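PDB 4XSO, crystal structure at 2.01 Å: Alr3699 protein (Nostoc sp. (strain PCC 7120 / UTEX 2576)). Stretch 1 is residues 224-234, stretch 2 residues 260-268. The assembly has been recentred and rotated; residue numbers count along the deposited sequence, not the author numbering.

Stretch 1 (224-234) LIDALAQCPPQ
Stretch 2, residues 260-268: RLGLENRVK

Stretch 1 begins in a helix that started earlier in the chain and runs on into a loop. L228 to C231 form a type I turn, with C231 N hydrogen-bonded to L228 O at 3.0 Å. Stretch 2 enters from the end of another helix. G262 leaves it with positive phi (67/27) in a Schellman motif, a conformation that favours glycine. L263 to R266 form a second type I turn, closed by a hydrogen bond from R266 N to L263 O at 2.9 Å. The chain then extends into a strand at V267 (phi/psi -132/124).

In register, I225 CA lies 8.0 Å from V267 CA, A229 CA 6.6 Å from L261 CA, and P233 CA 7.9 Å from R266 CA. The stretches bury 477 Å² together, mostly through apolar packing.

L263 is buried and points toward stretch 1. Its m,t rotamer (-70°, 176°) extends CD1 to 3.9 Å from L228 CB. I225, m,t (-64°, 157°), puts CG2 4.2 Å from L263 CD1 and 4.1 Å from L261 CD1. L261, also m,t (-68°, 156°), places CD2 4.1 Å from A229 CB, beside the closest of the three register pairs. L228 has an off-well chi1 of -137° and chi2 of 49°; its CD2 lies 3.4 Å from R266 O. V267, with chi1 t (-175°), puts CG2 3.8 Å from L228 CD2.

R266 has the largest covered area. Its chi angles are -71°, -179°, 62° and -157°. The guanidinium lies between P233 CA over one face and L228 CG over the opposite face. R266 NH2 makes a weak hydrogen bond to C231 O at 3.4 Å. P232 O is nearer to R266 NH2, at 2.7 Å, but the angle is poor for a hydrogen bond. Arginine suits this place: its long chain reaches the loop carbonyls, and its flat group packs against apolar atoms.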

ATOM      1  N   LEU A 224      33.176   4.867 -29.866  1.00 29.70           N
ATOM      2  CA  LEU A 224      34.330   5.751 -29.894  1.00 31.79           C
ATOM      3  C   LEU A 224      35.566   5.011 -30.439  1.00 30.47           C
ATOM      4  O   LEU A 224      36.329   5.561 -31.221  1.00 31.40           O
ATOM      5  CB  LEU A 224      34.591   6.393 -28.499  1.00 32.55           C
ATOM      6  CG  LEU A 224      35.864   7.252 -28.381  1.00 35.74           C
ATOM      7  CD1 LEU A 224      35.776   8.430 -29.324  1.00 35.35           C
ATOM      8  CD2 LEU A 224      36.018   7.755 -26.935  1.00 36.81           C
ATOM      9  N   ILE A 225      35.790   3.794 -29.956  1.00 32.33           N
ATOM     10  CA  ILE A 225      36.923   2.968 -30.391  1.00 37.32           C
ATOM     11  C   ILE A 225      36.843   2.694 -31.925  1.00 36.57           C
ATOM     12  O   ILE A 225      37.816   2.984 -32.602  1.00 34.91           O
ATOM     13  CB  ILE A 225      37.039   1.696 -29.520  1.00 36.63           C
ATOM     14  CG1 ILE A 225      37.363   2.114 -28.072  1.00 36.42           C
ATOM     15  CG2 ILE A 225      38.124   0.788 -30.064  1.00 33.32           C
ATOM     16  CD1 ILE A 225      36.977   1.082 -27.052  1.00 39.19           C
ATOM     17  N   ASP A 226      35.677   2.285 -32.469  1.00 32.90           N
ATOM     18  CA  ASP A 226      35.557   2.136 -33.937  1.00 36.89           C
ATOM     19  C   ASP A 226      35.834   3.456 -34.663  1.00 39.76           C
ATOM     20  O   ASP A 226      36.582   3.505 -35.627  1.00 39.69           O
ATOM     21  CB  ASP A 226      34.182   1.665 -34.331  1.00 41.13           C
ATOM     22  CG  ASP A 226      33.948   0.196 -34.074  1.00 45.92           C
ATOM     23  OD1 ASP A 226      34.927  -0.536 -33.989  1.00 48.34           O
ATOM     24  OD2 ASP A 226      32.757  -0.218 -33.938  1.00 47.76           O
ATOM     25  N   ALA A 227      35.314   4.572 -34.149  1.00 35.80           N
ATOM     26  CA  ALA A 227      35.631   5.849 -34.776  1.00 33.22           C
ATOM     27  C   ALA A 227      37.133   6.179 -34.702  1.00 33.05           C
ATOM     28  O   ALA A 227      37.676   6.796 -35.610  1.00 33.71           O
ATOM     29  CB  ALA A 227      34.822   6.978 -34.147  1.00 35.24           C
ATOM     30  N   LEU A 228      37.825   5.801 -33.631  1.00 31.16           N
ATOM     31  CA  LEU A 228      39.248   6.127 -33.523  1.00 36.99           C
ATOM     32  C   LEU A 228      40.030   5.488 -34.679  1.00 39.58           C
ATOM     33  O   LEU A 228      40.940   6.082 -35.231  1.00 38.69           O
ATOM     34  CB  LEU A 228      39.799   5.624 -32.181  1.00 42.95           C
ATOM     35  CG  LEU A 228      40.731   6.588 -31.455  1.00 51.93           C
ATOM     36  CD1 LEU A 228      40.106   7.966 -31.386  1.00 51.33           C
ATOM     37  CD2 LEU A 228      41.046   6.094 -30.043  1.00 57.17           C
ATOM     38  N   ALA A 229      39.603   4.297 -35.062  1.00 38.40           N
ATOM     39  CA  ALA A 229      40.172   3.582 -36.198  1.00 45.88           C
ATOM     40  C   ALA A 229      40.150   4.433 -37.445  1.00 46.33           C
ATOM     41  O   ALA A 229      40.931   4.181 -38.348  1.00 48.15           O
ATOM     42  CB  ALA A 229      39.421   2.281 -36.421  1.00 45.62           C
ATOM     43  N   GLN A 230      39.267   5.445 -37.493  1.00 40.57           N
ATOM     44  CA  GLN A 230      39.095   6.289 -38.669  1.00 39.63           C
ATOM     45  C   GLN A 230      39.656   7.689 -38.528  1.00 46.72           C
ATOM     46  O   GLN A 230      39.334   8.526 -39.353  1.00 52.16           O
ATOM     47  CB  GLN A 230      37.599   6.383 -39.004  1.00 43.63           C
ATOM     48  CG  GLN A 230      37.021   5.043 -39.441  1.00 49.81           C
ATOM     49  CD  GLN A 230      37.571   4.693 -40.804  1.00 59.56           C
ATOM     50  OE1 GLN A 230      38.637   4.076 -40.927  1.00 61.65           O
ATOM     51  NE2 GLN A 230      36.908   5.193 -41.842  1.00 65.29           N
ATOM     52  N   CYS A 231      40.476   7.925 -37.496  1.00 42.11           N
ATOM     53  CA  CYS A 231      40.981   9.227 -37.110  1.00 43.47           C
ATOM     54  C   CYS A 231      42.471   9.277 -37.287  1.00 42.22           C
ATOM     55  O   CYS A 231      43.128   8.255 -37.176  1.00 45.08           O
ATOM     56  CB  CYS A 231      40.666   9.497 -35.613  1.00 37.10           C
ATOM     57  SG  CYS A 231      38.935   9.920 -35.435  1.00 41.02           S
ATOM     58  N   PRO A 232      43.028  10.471 -37.532  1.00 45.57           N
ATOM     59  CA  PRO A 232      44.470  10.475 -37.631  1.00 41.67           C
ATOM     60  C   PRO A 232      45.173   9.977 -36.382  1.00 43.02           C
ATOM     61  O   PRO A 232      44.572   9.874 -35.276  1.00 39.23           O
ATOM     62  CB  PRO A 232      44.832  11.945 -37.949  1.00 48.55           C
ATOM     63  CG  PRO A 232      43.573  12.714 -37.986  1.00 48.65           C
ATOM     64  CD  PRO A 232      42.425  11.741 -37.955  1.00 46.21           C
ATOM     65  N   PRO A 233      46.461   9.670 -36.539  1.00 49.02           N
ATOM     66  CA  PRO A 233      47.204   8.983 -35.465  1.00 47.18           C
ATOM     67  C   PRO A 233      47.459   9.819 -34.200  1.00 40.98           C
ATOM     68  O   PRO A 233      47.621   9.244 -33.151  1.00 42.51           O
ATOM     69  CB  PRO A 233      48.505   8.561 -36.148  1.00 53.42           C
ATOM     70  CG  PRO A 233      48.629   9.433 -37.371  1.00 53.33           C
ATOM     71  CD  PRO A 233      47.253   9.837 -37.779  1.00 55.34           C
ATOM     72  N   GLN A 234      47.448  11.148 -34.287  1.00 37.17           N
ATOM     73  CA  GLN A 234      47.587  11.950 -33.103  1.00 37.21           C
ATOM     74  C   GLN A 234      46.306  11.950 -32.219  1.00 39.47           C
ATOM     75  O   GLN A 234      46.364  12.419 -31.057  1.00 36.59           O
ATOM     76  CB  GLN A 234      48.037  13.387 -33.425  1.00 41.39           C
ATOM     77  CG  GLN A 234      46.972  14.345 -33.956  1.00 42.71           C
ATOM     78  CD  GLN A 234      46.741  14.159 -35.434  1.00 51.49           C
ATOM     79  OE1 GLN A 234      47.105  13.124 -35.991  1.00 50.24           O
ATOM     80  NE2 GLN A 234      46.139  15.157 -36.081  1.00 50.95           N
ATOM     81  N   ARG A 260      42.491  -5.731 -31.506  1.00 38.62           N
ATOM     82  CA  ARG A 260      42.163  -6.059 -32.911  1.00 41.90           C
ATOM     83  C   ARG A 260      42.289  -4.865 -33.926  1.00 49.52           C
ATOM     84  O   ARG A 260      42.722  -5.039 -35.089  1.00 45.89           O
ATOM     85  CB  ARG A 260      40.769  -6.673 -32.936  1.00 43.95           C
ATOM     86  CG  ARG A 260      40.208  -7.004 -34.326  1.00 52.45           C
ATOM     87  CD  ARG A 260      38.867  -7.781 -34.241  1.00 50.08           C
ATOM     88  NE  ARG A 260      37.771  -7.058 -33.570  1.00 55.72           N
ATOM     89  CZ  ARG A 260      37.124  -5.980 -34.051  1.00 63.65           C
ATOM     90  NH1 ARG A 260      37.440  -5.434 -35.218  1.00 71.02           N
ATOM     91  NH2 ARG A 260      36.146  -5.423 -33.347  1.00 66.81           N
ATOM     92  N   LEU A 261      41.912  -3.649 -33.504  1.00 44.17           N
ATOM     93  CA  LEU A 261      42.047  -2.463 -34.364  1.00 38.91           C
ATOM     94  C   LEU A 261      43.439  -1.912 -34.384  1.00 38.10           C
ATOM     95  O   LEU A 261      43.727  -0.970 -35.101  1.00 35.33           O
ATOM     96  CB  LEU A 261      41.031  -1.388 -33.984  1.00 41.22           C
ATOM     97  CG  LEU A 261      39.641  -1.950 -34.356  1.00 39.85           C
ATOM     98  CD1 LEU A 261      38.498  -1.338 -33.569  1.00 43.33           C
ATOM     99  CD2 LEU A 261      39.400  -1.803 -35.847  1.00 40.98           C
ATOM    100  N   GLY A 262      44.362  -2.514 -33.642  1.00 40.45           N
ATOM    101  CA  GLY A 262      45.697  -1.896 -33.534  1.00 42.53           C
ATOM    102  C   GLY A 262      45.769  -0.564 -32.796  1.00 39.09           C
ATOM    103  O   GLY A 262      46.692   0.231 -33.009  1.00 39.81           O
ATOM    104  N   LEU A 263      44.834  -0.334 -31.877  1.00 42.77           N
ATOM    105  CA  LEU A 263      44.754   0.940 -31.132  1.00 35.76           C
ATOM    106  C   LEU A 263      45.289   0.989 -29.671  1.00 41.36           C
ATOM    107  O   LEU A 263      44.939   1.902 -28.895  1.00 36.78           O
ATOM    108  CB  LEU A 263      43.315   1.347 -31.130  1.00 37.29           C
ATOM    109  CG  LEU A 263      42.829   1.787 -32.523  1.00 39.72           C
ATOM    110  CD1 LEU A 263      41.345   2.056 -32.389  1.00 42.27           C
ATOM    111  CD2 LEU A 263      43.602   2.991 -33.056  1.00 38.86           C
ATOM    112  N   GLU A 264      46.159   0.047 -29.298  1.00 41.91           N
ATOM    113  CA  GLU A 264      46.494  -0.174 -27.891  1.00 43.65           C
ATOM    114  C   GLU A 264      47.272   0.982 -27.309  1.00 41.13           C
ATOM    115  O   GLU A 264      47.260   1.183 -26.113  1.00 44.91           O
ATOM    116  CB  GLU A 264      47.285  -1.477 -27.662  1.00 46.48           C
ATOM    117  CG  GLU A 264      48.573  -1.594 -28.486  1.00 49.78           C
ATOM    118  CD  GLU A 264      48.349  -2.274 -29.843  1.00 48.38           C
ATOM    119  OE1 GLU A 264      47.161  -2.447 -30.242  1.00 43.75           O
ATOM    120  OE2 GLU A 264      49.362  -2.664 -30.456  1.00 47.63           O
ATOM    121  N   ASN A 265      47.969   1.702 -28.163  1.00 38.83           N
ATOM    122  CA  ASN A 265      48.690   2.863 -27.771  1.00 49.53           C
ATOM    123  C   ASN A 265      47.971   4.201 -28.038  1.00 45.50           C
ATOM    124  O   ASN A 265      48.586   5.217 -28.024  1.00 41.23           O
ATOM    125  CB  ASN A 265      50.049   2.895 -28.435  1.00 52.52           C
ATOM    126  CG  ASN A 265      51.124   3.308 -27.441  1.00 68.49           C
ATOM    127  OD1 ASN A 265      51.138   2.823 -26.267  1.00 65.70           O
ATOM    128  ND2 ASN A 265      51.986   4.243 -27.852  1.00 65.47           N
ATOM    129  N   ARG A 266      46.691   4.158 -28.315  1.00 40.35           N
ATOM    130  CA  ARG A 266      45.911   5.369 -28.600  1.00 41.11           C
ATOM    131  C   ARG A 266      44.627   5.400 -27.758  1.00 35.29           C
ATOM    132  O   ARG A 266      43.745   6.190 -28.047  1.00 38.11           O
ATOM    133  CB  ARG A 266      45.544   5.358 -30.087  1.00 36.52           C
ATOM    134  CG  ARG A 266      46.769   5.603 -30.967  1.00 38.60           C
ATOM    135  CD  ARG A 266      46.402   5.606 -32.412  1.00 38.14           C
ATOM    136  NE  ARG A 266      45.472   6.669 -32.724  1.00 39.08           N
ATOM    137  CZ  ARG A 266      44.664   6.639 -33.763  1.00 44.20           C
ATOM    138  NH1 ARG A 266      44.678   5.609 -34.631  1.00 46.01           N
ATOM    139  NH2 ARG A 266      43.852   7.627 -33.951  1.00 42.81           N
ATOM    140  N   VAL A 267      44.480   4.463 -26.820  1.00 36.70           N
ATOM    141  CA  VAL A 267      43.343   4.382 -25.901  1.00 38.62           C
ATOM    142  C   VAL A 267      43.945   4.199 -24.507  1.00 44.06           C
ATOM    143  O   VAL A 267      44.819   3.346 -24.345  1.00 48.24           O
ATOM    144  CB  VAL A 267      42.384   3.218 -26.242  1.00 43.79           C
ATOM    145  CG1 VAL A 267      41.136   3.221 -25.360  1.00 46.61           C
ATOM    146  CG2 VAL A 267      41.938   3.267 -27.683  1.00 45.88           C
ATOM    147  N   LYS A 268      43.610   5.084 -23.544  1.00 42.37           N
ATOM    148  CA  LYS A 268      44.068   4.951 -22.144  1.00 37.33           C
ATOM    149  C   LYS A 268      42.861   4.753 -21.252  1.00 36.32           C
ATOM    150  O   LYS A 268      41.970   5.611 -21.208  1.00 40.46           O
ATOM    151  CB  LYS A 268      44.925   6.155 -21.692  1.00 42.99           C
ATOM    152  CG  LYS A 268      46.297   6.219 -22.353  1.00 49.41           C
ATOM    153  CD  LYS A 268      47.126   7.469 -21.998  1.00 58.02           C
ATOM    154  CE  LYS A 268      47.629   7.477 -20.550  1.00 65.71           C
ATOM    155  NZ  LYS A 268      49.044   6.985 -20.368  1.00 67.78           N
TER